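Local structure of beta-L-arabinobiosidase (Bacteroides thetaiotaomicron, 5MQR) at residues Q44-V49 with T563-V568; R463-S468 with V607-T612; I489-E494 with A534-A539. The protein probably hydrolyses sugar linkages of plant pectin, as a multidomain beta-L-arabinobiosidase from a gut bacterium. All coordinates share one frame; numbering follows the deposited sequence.

Contact 1: residues Q44-V49 with T563-V568; sequences QLSPVV and TIERIV. With NA (sodium ion), chain I.
Ser46 meets the charged pair Glu565 and Arg566 from the side of the loop 44-49. Ser46 OG donates to the syn lone pair of Glu565 OE2, at 2.6 Å, on the side of the other carboxylate oxygen. The Ser46 chi1 of -171° swings OG away from the backbone N and out toward the carboxylate. Arg566 grips the same oxygen from the anti side. Its NE lies 2.9 Å from Glu565 OE2, in a salt bridge between sequence neighbours. The bond is not flat, since OE2 sits 27° out of the guanidinium plane. Pro47 lies over one face of that guanidinium, with Pro47 CD 3.4 Å from Arg566 NH1 and displaced toward the rim. Ser46 OG lies over the same face, beyond bonding distance of Arg566.

Glu565 and Arg566 both face Leu492 of the neighbouring strand, forming a classic beta bulge. The bulge brings two successive side chains to the same side of strand 564-570, in what is probably a sialidase-like CBM domain. Both meet a loop of the N-terminal, propeller-like part.

Lys464 adds a positive charge, with NZ bonded to Ser46 OG and Pro47 O. Glu462 forms a second salt bridge to Arg566, through NH1. A water bridges the two segments, 2.8 Å from both Leu45 O and Arg566 NH1. At the start of the loop, Gln44 O binds the sodium ion at 2.5 Å. Three waters, Glu494 O and Asn495 OD1 complete the site, and one of those waters accepts from Ser46 N.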
ATOM      1  N   GLN A  44     -21.607   4.212  -5.359  1.00 21.50           N
ATOM      2  CA  GLN A  44     -20.445   4.429  -6.206  1.00 21.95           C
ATOM      3  C   GLN A  44     -19.137   4.332  -5.434  1.00 21.67           C
ATOM      4  O   GLN A  44     -18.157   4.874  -5.873  1.00 21.85           O
ATOM      5  CB  GLN A  44     -20.512   5.755  -6.974  1.00 22.17           C
ATOM      6  CG  GLN A  44     -21.736   5.876  -7.838  1.00 22.72           C
ATOM      7  CD  GLN A  44     -21.683   7.106  -8.735  1.00 23.10           C
ATOM      8  OE1 GLN A  44     -22.224   8.146  -8.396  1.00 22.69           O
ATOM      9  NE2 GLN A  44     -21.033   6.983  -9.887  1.00 23.40           N
ATOM     10  N   LEU A  45     -19.125   3.596  -4.317  1.00 21.83           N
ATOM     11  CA  LEU A  45     -17.919   3.339  -3.545  1.00 20.98           C
ATOM     12  C   LEU A  45     -17.225   2.091  -4.054  1.00 21.22           C
ATOM     13  O   LEU A  45     -17.864   1.061  -4.247  1.00 21.07           O
ATOM     14  CB  LEU A  45     -18.263   3.134  -2.083  1.00 20.59           C
ATOM     15  CG  LEU A  45     -19.001   4.271  -1.382  1.00 20.54           C
ATOM     16  CD1 LEU A  45     -19.269   3.866   0.049  1.00 20.24           C
ATOM     17  CD2 LEU A  45     -18.212   5.585  -1.428  1.00 20.52           C
ATOM     18  N   SER A  46     -15.923   2.197  -4.294  1.00 20.82           N
ATOM     19  CA  SER A  46     -15.109   1.060  -4.624  1.00 21.01           C
ATOM     20  C   SER A  46     -14.829   0.314  -3.333  1.00 20.45           C
ATOM     21  O   SER A  46     -14.635   0.936  -2.287  1.00 19.75           O
ATOM     22  CB  SER A  46     -13.789   1.506  -5.262  1.00 21.65           C
ATOM     23  OG  SER A  46     -13.074   0.393  -5.786  1.00 22.14           O
ATOM     24  N   PRO A  47     -14.835  -1.016  -3.384  1.00 20.62           N
ATOM     25  CA  PRO A  47     -14.587  -1.785  -2.173  1.00 20.98           C
ATOM     26  C   PRO A  47     -13.129  -1.865  -1.842  1.00 20.85           C
ATOM     27  O   PRO A  47     -12.308  -1.723  -2.728  1.00 20.42           O
ATOM     28  CB  PRO A  47     -15.110  -3.179  -2.524  1.00 21.18           C
ATOM     29  CG  PRO A  47     -14.879  -3.281  -4.001  1.00 21.47           C
ATOM     30  CD  PRO A  47     -15.142  -1.888  -4.532  1.00 21.31           C
ATOM     31  N   VAL A  48     -12.831  -2.119  -0.568  1.00 21.07           N
ATOM     32  CA  VAL A  48     -11.494  -2.527  -0.172  1.00 21.43           C
ATOM     33  C   VAL A  48     -11.209  -3.933  -0.720  1.00 22.08           C
ATOM     34  O   VAL A  48     -12.131  -4.667  -1.083  1.00 22.37           O
ATOM     35  CB  VAL A  48     -11.251  -2.386   1.341  1.00 21.70           C
ATOM     36  CG1 VAL A  48     -11.458  -0.929   1.768  1.00 21.97           C
ATOM     37  CG2 VAL A  48     -12.131  -3.311   2.163  1.00 21.74           C
ATOM     38  N   VAL A  49      -9.926  -4.287  -0.835  1.00 22.52           N
ATOM     39  CA  VAL A  49      -9.512  -5.587  -1.401  1.00 22.47           C
ATOM     40  C   VAL A  49      -9.963  -6.731  -0.488  1.00 22.79           C
ATOM     41  O   VAL A  49      -9.771  -6.695   0.738  1.00 22.73           O
ATOM     42  CB  VAL A  49      -7.974  -5.691  -1.576  1.00 22.51           C
ATOM     43  CG1 VAL A  49      -7.543  -7.104  -1.968  1.00 22.73           C
ATOM     44  CG2 VAL A  49      -7.465  -4.684  -2.607  1.00 22.58           C
ATOM     45  N   THR A 563     -10.081   4.766 -16.287  1.00 22.55           N
ATOM     46  CA  THR A 563      -9.349   3.533 -16.055  1.00 22.40           C
ATOM     47  C   THR A 563     -10.307   2.479 -15.578  1.00 22.43           C
ATOM     48  O   THR A 563     -11.401   2.798 -15.104  1.00 21.90           O
ATOM     49  CB  THR A 563      -8.297   3.673 -14.950  1.00 22.18           C
ATOM     50  OG1 THR A 563      -8.923   4.134 -13.752  1.00 21.94           O
ATOM     51  CG2 THR A 563      -7.208   4.642 -15.355  1.00 22.71           C
ATOM     52  N   ILE A 564      -9.868   1.232 -15.722  1.00 21.86           N
ATOM     53  CA  ILE A 564     -10.606   0.071 -15.286  1.00 21.99           C
ATOM     54  C   ILE A 564      -9.869  -0.533 -14.110  1.00 21.42           C
ATOM     55  O   ILE A 564      -8.666  -0.800 -14.201  1.00 20.51           O
ATOM     56  CB  ILE A 564     -10.667  -0.960 -16.414  1.00 22.21           C
ATOM     57  CG1 ILE A 564     -11.393  -0.352 -17.617  1.00 22.79           C
ATOM     58  CG2 ILE A 564     -11.325  -2.260 -15.933  1.00 21.92           C
ATOM     59  CD1 ILE A 564     -10.738  -0.720 -18.932  1.00 23.41           C
ATOM     60  N   GLU A 565     -10.583  -0.750 -13.018  1.00 21.30           N
ATOM     61  CA  GLU A 565      -9.971  -1.309 -11.813  1.00 21.81           C
ATOM     62  C   GLU A 565     -10.575  -2.638 -11.316  1.00 22.30           C
ATOM     63  O   GLU A 565     -10.038  -3.219 -10.366  1.00 22.12           O
ATOM     64  CB  GLU A 565     -10.026  -0.287 -10.675  1.00 22.30           C
ATOM     65  CG  GLU A 565     -11.426   0.234 -10.360  1.00 22.90           C
ATOM     66  CD  GLU A 565     -11.604   0.576  -8.897  1.00 23.76           C
ATOM     67  OE1 GLU A 565     -10.708   1.273  -8.365  1.00 24.37           O
ATOM     68  OE2 GLU A 565     -12.646   0.183  -8.303  1.00 23.29           O
ATOM     69  N   ARG A 566     -11.682  -3.087 -11.910  1.00 22.24           N
ATOM     70  CA  ARG A 566     -12.383  -4.286 -11.454  1.00 22.94           C
ATOM     71  C   ARG A 566     -13.008  -5.065 -12.576  1.00 22.83           C
ATOM     72  O   ARG A 566     -13.570  -4.474 -13.496  1.00 22.84           O
ATOM     73  CB  ARG A 566     -13.510  -3.923 -10.511  1.00 23.25           C
ATOM     74  CG  ARG A 566     -13.059  -3.728  -9.100  1.00 23.54           C
ATOM     75  CD  ARG A 566     -14.242  -3.317  -8.273  1.00 23.81           C
ATOM     76  NE  ARG A 566     -14.598  -1.925  -8.487  1.00 24.59           N
ATOM     77  CZ  ARG A 566     -15.753  -1.368  -8.124  1.00 24.73           C
ATOM     78  NH1 ARG A 566     -16.728  -2.091  -7.571  1.00 25.21           N
ATOM     79  NH2 ARG A 566     -15.926  -0.074  -8.327  1.00 25.20           N
ATOM     80  N   ILE A 567     -12.931  -6.389 -12.446  1.00 22.50           N
ATOM     81  CA  ILE A 567     -13.710  -7.313 -13.247  1.00 22.77           C
ATOM     82  C   ILE A 567     -14.674  -8.020 -12.292  1.00 22.08           C
ATOM     83  O   ILE A 567     -14.260  -8.514 -11.253  1.00 21.31           O
ATOM     84  CB  ILE A 567     -12.824  -8.329 -14.019  1.00 23.60           C
ATOM     85  CG1 ILE A 567     -11.782  -7.601 -14.876  1.00 24.58           C
ATOM     86  CG2 ILE A 567     -13.659  -9.183 -14.960  1.00 24.32           C
ATOM     87  CD1 ILE A 567     -10.458  -7.489 -14.180  1.00 25.19           C
ATOM     88  N   VAL A 568     -15.958  -8.041 -12.665  1.00 22.32           N
ATOM     89  CA  VAL A 568     -17.068  -8.524 -11.842  1.00 22.53           C
ATOM     90  C   VAL A 568     -17.745  -9.666 -12.593  1.00 22.73           C
ATOM     91  O   VAL A 568     -18.022  -9.550 -13.796  1.00 22.96           O
ATOM     92  CB  VAL A 568     -18.108  -7.400 -11.575  1.00 23.18           C
ATOM     93  CG1 VAL A 568     -19.355  -7.928 -10.864  1.00 23.58           C
ATOM     94  CG2 VAL A 568     -17.489  -6.273 -10.756  1.00 23.23           C
TER
HETATM   95 NA    NA I1208     -15.845   5.896  -6.100  1.00 30.96          NA
HETATM   96  O   HOH W   1     -18.729  -0.959  -5.929  1.00 23.95           O
HETATM   97  O   HOH W   2     -14.745   4.791  -4.705  1.00 31.45           O
HETATM   98  O   HOH W   3     -16.970   7.647  -5.113  1.00 35.68           O
HETATM   99  O   HOH W   4     -14.196   7.767  -6.494  1.00 32.14           O

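Contact 2: residues R463-S468 with V607-T612; sequences RKIPAS and VKTSST
The two sheets of a beta-sandwich face each other here, where Ile465 of strand 460-468 touches Thr609 of strand 600-610. The directions of the touching parts differ by 29°. The first strand belongs to what is probably a sialidase-like CBM domain.

Ile465 and Thr609 reach toward each other tip to tip. The methyl Ile465 CG2 does most of the touching, at 3.4 Å from Thr609 OG1. Ile465 CG2 also lies 4.0 Å from Thr609 CG2. CG2 stands anti to the carbonyl carbon of Ile465, while the longer CG1 branch lies between backbone N and carbonyl carbon (chi1 56°). CG2 is the near contact. CD1, at the end of the other branch, comes up on the same side of the hydroxyl, farther off. Ile567 of strand 564-570 touches both residues.

A second pair meets farther along. Ser468 OG lies 3.7 Å from Ser611 CB, a packing contact. The Ser468 hydroxyl turns back along its own strand and donates to Pro466 O at 2.6 Å, from above the carbonyl plane. The side chain of Ser468 also touches His414.

Each hydroxyl has a partner other than the facing segment. Ser468 finds it in its own strand, and Ser611 OG at Glu470 O and the backbone nitrogen of Asp613. Thr609 OG1 pairs with His414 ND1 and the backbone nitrogen of Ala415. What joins the two segments directly is van der Waals packing, and the buried threonine hydroxyl can lie against a methyl without losing its hydrogen bonding.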
ATOM      1  N   ARG A 463     -12.741  -9.125  -9.001  1.00 25.33           N
ATOM      2  CA  ARG A 463     -11.274  -9.076  -8.906  1.00 25.17           C
ATOM      3  C   ARG A 463     -10.822  -7.628  -9.078  1.00 24.39           C
ATOM      4  O   ARG A 463     -10.900  -7.064 -10.178  1.00 23.60           O
ATOM      5  CB  ARG A 463     -10.614  -9.986  -9.956  1.00 24.86           C
ATOM      6  CG  ARG A 463      -9.110 -10.086  -9.874  1.00 24.76           C
ATOM      7  CD  ARG A 463      -8.645 -10.625  -8.539  1.00 24.73           C
ATOM      8  NE  ARG A 463      -7.273 -11.142  -8.504  1.00 24.30           N
ATOM      9  CZ  ARG A 463      -6.176 -10.437  -8.214  1.00 24.31           C
ATOM     10  NH1 ARG A 463      -6.220  -9.129  -7.971  1.00 24.65           N
ATOM     11  NH2 ARG A 463      -5.005 -11.054  -8.161  1.00 23.91           N
ATOM     12  N   LYS A 464     -10.394  -7.015  -7.982  1.00 24.08           N
ATOM     13  CA  LYS A 464      -9.798  -5.693  -8.061  1.00 24.42           C
ATOM     14  C   LYS A 464      -8.348  -5.786  -8.589  1.00 23.48           C
ATOM     15  O   LYS A 464      -7.585  -6.651  -8.181  1.00 23.30           O
ATOM     16  CB  LYS A 464      -9.847  -5.018  -6.700  1.00 25.30           C
ATOM     17  CG  LYS A 464      -9.716  -3.519  -6.790  1.00 26.63           C
ATOM     18  CD  LYS A 464     -10.307  -2.826  -5.565  1.00 27.14           C
ATOM     19  CE  LYS A 464     -10.365  -1.350  -5.845  1.00 26.92           C
ATOM     20  NZ  LYS A 464     -10.792  -0.610  -4.644  1.00 27.38           N
ATOM     21  N   ILE A 465      -8.004  -4.920  -9.531  1.00 23.06           N
ATOM     22  CA  ILE A 465      -6.672  -4.899 -10.158  1.00 22.49           C
ATOM     23  C   ILE A 465      -6.169  -3.459 -10.189  1.00 21.98           C
ATOM     24  O   ILE A 465      -6.959  -2.538  -9.962  1.00 21.68           O
ATOM     25  CB  ILE A 465      -6.716  -5.457 -11.585  1.00 22.98           C
ATOM     26  CG1 ILE A 465      -7.728  -4.691 -12.428  1.00 23.62           C
ATOM     27  CG2 ILE A 465      -7.038  -6.941 -11.552  1.00 23.59           C
ATOM     28  CD1 ILE A 465      -7.532  -4.868 -13.902  1.00 24.38           C
ATOM     29  N   PRO A 466      -4.862  -3.252 -10.474  1.00 21.23           N
ATOM     30  CA  PRO A 466      -4.372  -1.877 -10.638  1.00 21.12           C
ATOM     31  C   PRO A 466      -5.132  -1.148 -11.746  1.00 21.16           C
ATOM     32  O   PRO A 466      -5.334  -1.707 -12.823  1.00 20.86           O
ATOM     33  CB  PRO A 466      -2.888  -2.054 -11.024  1.00 20.72           C
ATOM     34  CG  PRO A 466      -2.532  -3.425 -10.589  1.00 21.13           C
ATOM     35  CD  PRO A 466      -3.799  -4.245 -10.713  1.00 21.28           C
ATOM     36  N   ALA A 467      -5.567   0.066 -11.428  1.00 21.31           N
ATOM     37  CA  ALA A 467      -6.310   0.927 -12.335  1.00 22.24           C
ATOM     38  C   ALA A 467      -5.543   1.052 -13.640  1.00 22.65           C
ATOM     39  O   ALA A 467      -4.379   1.457 -13.619  1.00 22.68           O
ATOM     40  CB  ALA A 467      -6.502   2.302 -11.689  1.00 21.83           C
ATOM     41  N   SER A 468      -6.178   0.681 -14.752  1.00 22.69           N
ATOM     42  CA  SER A 468      -5.498   0.511 -16.027  1.00 23.40           C
ATOM     43  C   SER A 468      -6.264   1.163 -17.187  1.00 24.80           C
ATOM     44  O   SER A 468      -7.500   1.098 -17.254  1.00 23.92           O
ATOM     45  CB  SER A 468      -5.297  -0.988 -16.310  1.00 24.10           C
ATOM     46  OG  SER A 468      -4.540  -1.641 -15.278  1.00 24.02           O
ATOM     47  N   VAL A 607      -7.366 -16.797 -13.989  1.00 24.92           N
ATOM     48  CA  VAL A 607      -7.722 -15.432 -14.245  1.00 25.25           C
ATOM     49  C   VAL A 607      -6.409 -14.651 -14.282  1.00 25.83           C
ATOM     50  O   VAL A 607      -5.688 -14.642 -13.287  1.00 25.86           O
ATOM     51  CB  VAL A 607      -8.646 -14.894 -13.141  1.00 24.97           C
ATOM     52  CG1 VAL A 607      -8.961 -13.432 -13.392  1.00 24.75           C
ATOM     53  CG2 VAL A 607      -9.916 -15.723 -13.059  1.00 25.23           C
ATOM     54  N   LYS A 608      -6.105 -14.027 -15.426  1.00 27.21           N
ATOM     55  CA  LYS A 608      -4.953 -13.124 -15.598  1.00 27.84           C
ATOM     56  C   LYS A 608      -5.364 -11.745 -16.093  1.00 25.95           C
ATOM     57  O   LYS A 608      -6.186 -11.614 -16.998  1.00 24.96           O
ATOM     58  CB  LYS A 608      -3.961 -13.645 -16.639  1.00 30.47           C
ATOM     59  CG  LYS A 608      -3.420 -15.033 -16.403  1.00 33.91           C
ATOM     60  CD  LYS A 608      -2.479 -15.402 -17.559  1.00 37.53           C
ATOM     61  CE  LYS A 608      -2.342 -16.912 -17.756  1.00 40.11           C
ATOM     62  NZ  LYS A 608      -1.519 -17.533 -16.671  1.00 41.83           N
ATOM     63  N   THR A 609      -4.725 -10.721 -15.545  1.00 24.27           N
ATOM     64  CA  THR A 609      -4.812  -9.395 -16.104  1.00 23.17           C
ATOM     65  C   THR A 609      -3.405  -8.854 -16.347  1.00 22.95           C
ATOM     66  O   THR A 609      -2.421  -9.290 -15.726  1.00 21.67           O
ATOM     67  CB  THR A 609      -5.680  -8.438 -15.254  1.00 22.25           C
ATOM     68  OG1 THR A 609      -5.020  -8.101 -14.033  1.00 20.88           O
ATOM     69  CG2 THR A 609      -7.038  -9.073 -14.937  1.00 22.47           C
ATOM     70  N   SER A 610      -3.323  -7.922 -17.294  1.00 23.08           N
ATOM     71  CA  SER A 610      -2.088  -7.171 -17.538  1.00 23.08           C
ATOM     72  C   SER A 610      -2.429  -5.856 -18.202  1.00 23.04           C
ATOM     73  O   SER A 610      -3.534  -5.677 -18.761  1.00 22.82           O
ATOM     74  CB  SER A 610      -1.125  -7.971 -18.420  1.00 23.03           C
ATOM     75  OG  SER A 610      -1.702  -8.185 -19.684  1.00 23.80           O
ATOM     76  N   SER A 611      -1.466  -4.947 -18.130  1.00 22.35           N
ATOM     77  CA  SER A 611      -1.565  -3.648 -18.736  1.00 22.30           C
ATOM     78  C   SER A 611      -0.274  -3.271 -19.453  1.00 22.32           C
ATOM     79  O   SER A 611       0.818  -3.508 -18.938  1.00 21.30           O
ATOM     80  CB  SER A 611      -1.853  -2.590 -17.669  1.00 21.80           C
ATOM     81  OG  SER A 611      -1.992  -1.319 -18.302  1.00 21.33           O
ATOM     82  N   THR A 612      -0.424  -2.661 -20.625  1.00 22.84           N
ATOM     83  CA  THR A 612       0.700  -2.054 -21.350  1.00 24.02           C
ATOM     84  C   THR A 612       0.871  -0.554 -21.028  1.00 24.21           C
ATOM     85  O   THR A 612       1.634   0.118 -21.717  1.00 24.67           O
ATOM     86  CB  THR A 612       0.563  -2.250 -22.880  1.00 24.43           C
ATOM     87  OG1 THR A 612      -0.727  -1.806 -23.300  1.00 24.51           O
ATOM     88  CG2 THR A 612       0.761  -3.736 -23.261  1.00 24.49           C
TER

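Contact 3: residues I489-E494 with A534-A539; sequences IDFLDE and AVLSTA. With NA (sodium ion), chain I.
Phe491 packs against Leu536 and Ala534 across the interior of the domain, and its atoms meet them in turn. Phe491 CB lies 3.8 Å from Leu536 CD2. Phe491 CG is slightly nearer to Leu536 CD2, at 3.7 Å. Leu536 CD2 sits over the ring face in a CH-pi contact, 4.1 Å from the Phe491 centroid and 27° off the normal. The two ortho carbons, Phe491 CD1 and CD2, still lie under Leu536 CD2. Phe491 CD2 also touches Leu536 CD1, which Phe491 CE2 meets at 4.1 Å. The tip, Phe491 CZ, lies 3.9 Å from Ala534 CB. Phe491 CG points anti to the carbonyl carbon (chi1 -56°), carrying the ring across to strand 530-537. An alanine in place of Phe491 would take away the ring and is likely to leave a gap beside both Leu536 methyls and the Ala534 methyl.

Glu494, at the end of this segment, binds the sodium ion through O at 2.5 Å. Phe491 belongs to strand 487-492, between strands 564-570 and 498-504 of the larger sheet, and also touches Ile567 and Cys499. Leu536 belongs to the facing antiparallel sheet, where Ile543 of strand 542-547 touches it and Phe491.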
ATOM      1  N   ILE A 489     -20.548 -10.302 -17.002  1.00 23.19           N
ATOM      2  CA  ILE A 489     -19.149  -9.985 -16.755  1.00 23.26           C
ATOM      3  C   ILE A 489     -18.923  -8.494 -17.076  1.00 22.95           C
ATOM      4  O   ILE A 489     -19.024  -8.078 -18.234  1.00 23.12           O
ATOM      5  CB  ILE A 489     -18.202 -10.884 -17.590  1.00 23.72           C
ATOM      6  CG1 ILE A 489     -18.456 -12.352 -17.289  1.00 24.08           C
ATOM      7  CG2 ILE A 489     -16.743 -10.590 -17.247  1.00 23.63           C
ATOM      8  CD1 ILE A 489     -17.737 -13.290 -18.225  1.00 24.79           C
ATOM      9  N   ASP A 490     -18.627  -7.713 -16.044  1.00 22.61           N
ATOM     10  CA  ASP A 490     -18.549  -6.260 -16.135  1.00 23.28           C
ATOM     11  C   ASP A 490     -17.115  -5.779 -15.875  1.00 22.61           C
ATOM     12  O   ASP A 490     -16.434  -6.311 -15.021  1.00 21.42           O
ATOM     13  CB  ASP A 490     -19.473  -5.598 -15.091  1.00 23.88           C
ATOM     14  CG  ASP A 490     -20.957  -5.686 -15.446  1.00 25.30           C
ATOM     15  OD1 ASP A 490     -21.324  -6.370 -16.445  1.00 26.88           O
ATOM     16  OD2 ASP A 490     -21.770  -5.080 -14.686  1.00 25.66           O
ATOM     17  N   PHE A 491     -16.705  -4.734 -16.585  1.00 22.42           N
ATOM     18  CA  PHE A 491     -15.411  -4.090 -16.366  1.00 22.44           C
ATOM     19  C   PHE A 491     -15.700  -2.708 -15.801  1.00 22.05           C
ATOM     20  O   PHE A 491     -16.317  -1.900 -16.470  1.00 22.32           O
ATOM     21  CB  PHE A 491     -14.661  -4.029 -17.681  1.00 22.55           C
ATOM     22  CG  PHE A 491     -14.484  -5.375 -18.316  1.00 22.89           C
ATOM     23  CD1 PHE A 491     -15.483  -5.911 -19.129  1.00 23.39           C
ATOM     24  CD2 PHE A 491     -13.355  -6.135 -18.054  1.00 22.60           C
ATOM     25  CE1 PHE A 491     -15.331  -7.168 -19.703  1.00 23.90           C
ATOM     26  CE2 PHE A 491     -13.197  -7.382 -18.623  1.00 23.15           C
ATOM     27  CZ  PHE A 491     -14.182  -7.903 -19.449  1.00 23.57           C
ATOM     28  N   LEU A 492     -15.281  -2.472 -14.566  1.00 21.83           N
ATOM     29  CA  LEU A 492     -15.713  -1.301 -13.797  1.00 22.23           C
ATOM     30  C   LEU A 492     -14.587  -0.332 -13.448  1.00 22.05           C
ATOM     31  O   LEU A 492     -13.476  -0.744 -13.156  1.00 20.72           O
ATOM     32  CB  LEU A 492     -16.328  -1.696 -12.465  1.00 22.15           C
ATOM     33  CG  LEU A 492     -17.537  -2.593 -12.321  1.00 23.13           C
ATOM     34  CD1 LEU A 492     -18.024  -2.549 -10.878  1.00 23.24           C
ATOM     35  CD2 LEU A 492     -18.644  -2.173 -13.257  1.00 24.18           C
ATOM     36  N   ASP A 493     -14.928   0.954 -13.422  1.00 22.85           N
ATOM     37  CA  ASP A 493     -14.084   1.965 -12.822  1.00 22.98           C
ATOM     38  C   ASP A 493     -14.393   2.119 -11.316  1.00 23.19           C
ATOM     39  O   ASP A 493     -15.167   1.363 -10.704  1.00 22.19           O
ATOM     40  CB  ASP A 493     -14.125   3.277 -13.654  1.00 23.39           C
ATOM     41  CG  ASP A 493     -15.324   4.198 -13.340  1.00 24.64           C
ATOM     42  OD1 ASP A 493     -16.250   3.822 -12.575  1.00 24.54           O
ATOM     43  OD2 ASP A 493     -15.320   5.339 -13.869  1.00 24.47           O
ATOM     44  N   GLU A 494     -13.713   3.069 -10.718  1.00 24.59           N
ATOM     45  CA  GLU A 494     -13.799   3.324  -9.274  1.00 26.18           C
ATOM     46  C   GLU A 494     -15.121   3.937  -8.851  1.00 24.87           C
ATOM     47  O   GLU A 494     -15.345   4.056  -7.664  1.00 23.54           O
ATOM     48  CB  GLU A 494     -12.660   4.258  -8.830  1.00 29.05           C
ATOM     49  CG  GLU A 494     -12.617   5.554  -9.653  1.00 32.60           C
ATOM     50  CD  GLU A 494     -11.716   6.638  -9.109  1.00 36.81           C
ATOM     51  OE1 GLU A 494     -11.239   6.548  -7.939  1.00 40.55           O
ATOM     52  OE2 GLU A 494     -11.518   7.602  -9.886  1.00 39.44           O
ATOM     53  N   ALA A 534     -10.206 -10.595 -23.206  1.00 26.17           N
ATOM     54  CA  ALA A 534     -10.804  -9.307 -23.473  1.00 25.51           C
ATOM     55  C   ALA A 534      -9.679  -8.253 -23.476  1.00 25.06           C
ATOM     56  O   ALA A 534      -8.884  -8.184 -22.530  1.00 24.42           O
ATOM     57  CB  ALA A 534     -11.853  -8.995 -22.431  1.00 24.85           C
ATOM     58  N   VAL A 535      -9.620  -7.448 -24.540  1.00 24.85           N
ATOM     59  CA  VAL A 535      -8.660  -6.361 -24.664  1.00 24.57           C
ATOM     60  C   VAL A 535      -9.434  -5.043 -24.719  1.00 24.29           C
ATOM     61  O   VAL A 535     -10.226  -4.836 -25.644  1.00 24.05           O
ATOM     62  CB  VAL A 535      -7.809  -6.528 -25.931  1.00 25.24           C
ATOM     63  CG1 VAL A 535      -6.773  -5.403 -26.036  1.00 24.73           C
ATOM     64  CG2 VAL A 535      -7.176  -7.919 -25.936  1.00 25.73           C
ATOM     65  N   LEU A 536      -9.205  -4.192 -23.712  1.00 23.51           N
ATOM     66  CA  LEU A 536      -9.914  -2.944 -23.507  1.00 23.66           C
ATOM     67  C   LEU A 536      -8.934  -1.766 -23.595  1.00 23.66           C
ATOM     68  O   LEU A 536      -7.842  -1.826 -23.041  1.00 22.96           O
ATOM     69  CB  LEU A 536     -10.584  -2.912 -22.138  1.00 23.13           C
ATOM     70  CG  LEU A 536     -11.638  -3.988 -21.874  1.00 23.82           C
ATOM     71  CD1 LEU A 536     -11.011  -5.260 -21.316  1.00 23.50           C
ATOM     72  CD2 LEU A 536     -12.691  -3.457 -20.924  1.00 23.55           C
ATOM     73  N   SER A 537      -9.352  -0.693 -24.257  1.00 24.02           N
ATOM     74  CA  SER A 537      -8.561   0.551 -24.328  1.00 24.46           C
ATOM     75  C   SER A 537      -9.460   1.721 -23.961  1.00 24.03           C
ATOM     76  O   SER A 537     -10.448   1.968 -24.649  1.00 24.73           O
ATOM     77  CB  SER A 537      -7.977   0.746 -25.737  1.00 25.12           C
ATOM     78  OG  SER A 537      -7.357   2.013 -25.872  1.00 25.07           O
ATOM     79  N   THR A 538      -9.123   2.436 -22.896  1.00 23.11           N
ATOM     80  CA  THR A 538      -9.919   3.588 -22.492  1.00 23.55           C
ATOM     81  C   THR A 538      -9.763   4.746 -23.461  1.00 24.13           C
ATOM     82  O   THR A 538     -10.754   5.424 -23.780  1.00 24.04           O
ATOM     83  CB  THR A 538      -9.652   4.024 -21.046  1.00 22.85           C
ATOM     84  OG1 THR A 538      -8.282   4.383 -20.886  1.00 23.14           O
ATOM     85  CG2 THR A 538      -9.995   2.884 -20.073  1.00 22.90           C
ATOM     86  N   ALA A 539      -8.548   4.927 -23.969  1.00 24.80           N
ATOM     87  CA  ALA A 539      -8.243   5.991 -24.952  1.00 26.10           C
ATOM     88  C   ALA A 539      -8.939   5.766 -26.296  1.00 27.05           C
ATOM     89  O   ALA A 539      -9.484   6.699 -26.861  1.00 27.43           O
ATOM     90  CB  ALA A 539      -6.717   6.152 -25.150  1.00 26.04           C
TER
HETATM   91 NA    NA I1208     -15.845   5.896  -6.100  1.00 30.96          NA
HETATM   92  O   HOH W   3     -16.970   7.647  -5.113  1.00 35.68           O
HETATM   93  O   HOH W   2     -14.745   4.791  -4.705  1.00 31.45           O
HETATM   94  O   HOH W   4     -14.196   7.767  -6.494  1.00 32.14           O

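The contact centres lie about 10 to 11 Å apart. Strands 460-468, 564-570 and 487-492 are consecutive neighbours in the ten-stranded mixed sheet, so all three contacts share it. Contacts 2 and 3 join that sheet to the eight-stranded antiparallel one, through strands 600-610 and 530-537. Contact 1 instead ties strand 564-570 to the loop 44-49, over 500 residues earlier. Along the chain, contact 3 is nested inside the loops closed by contacts 1 and 2, whose segments alternate. Contacts 1 and 3 share the sodium ion, which links the early loop to the end of strand 487-492. The shared ion and contact 1 are consistent with the early loop being held against the sandwich.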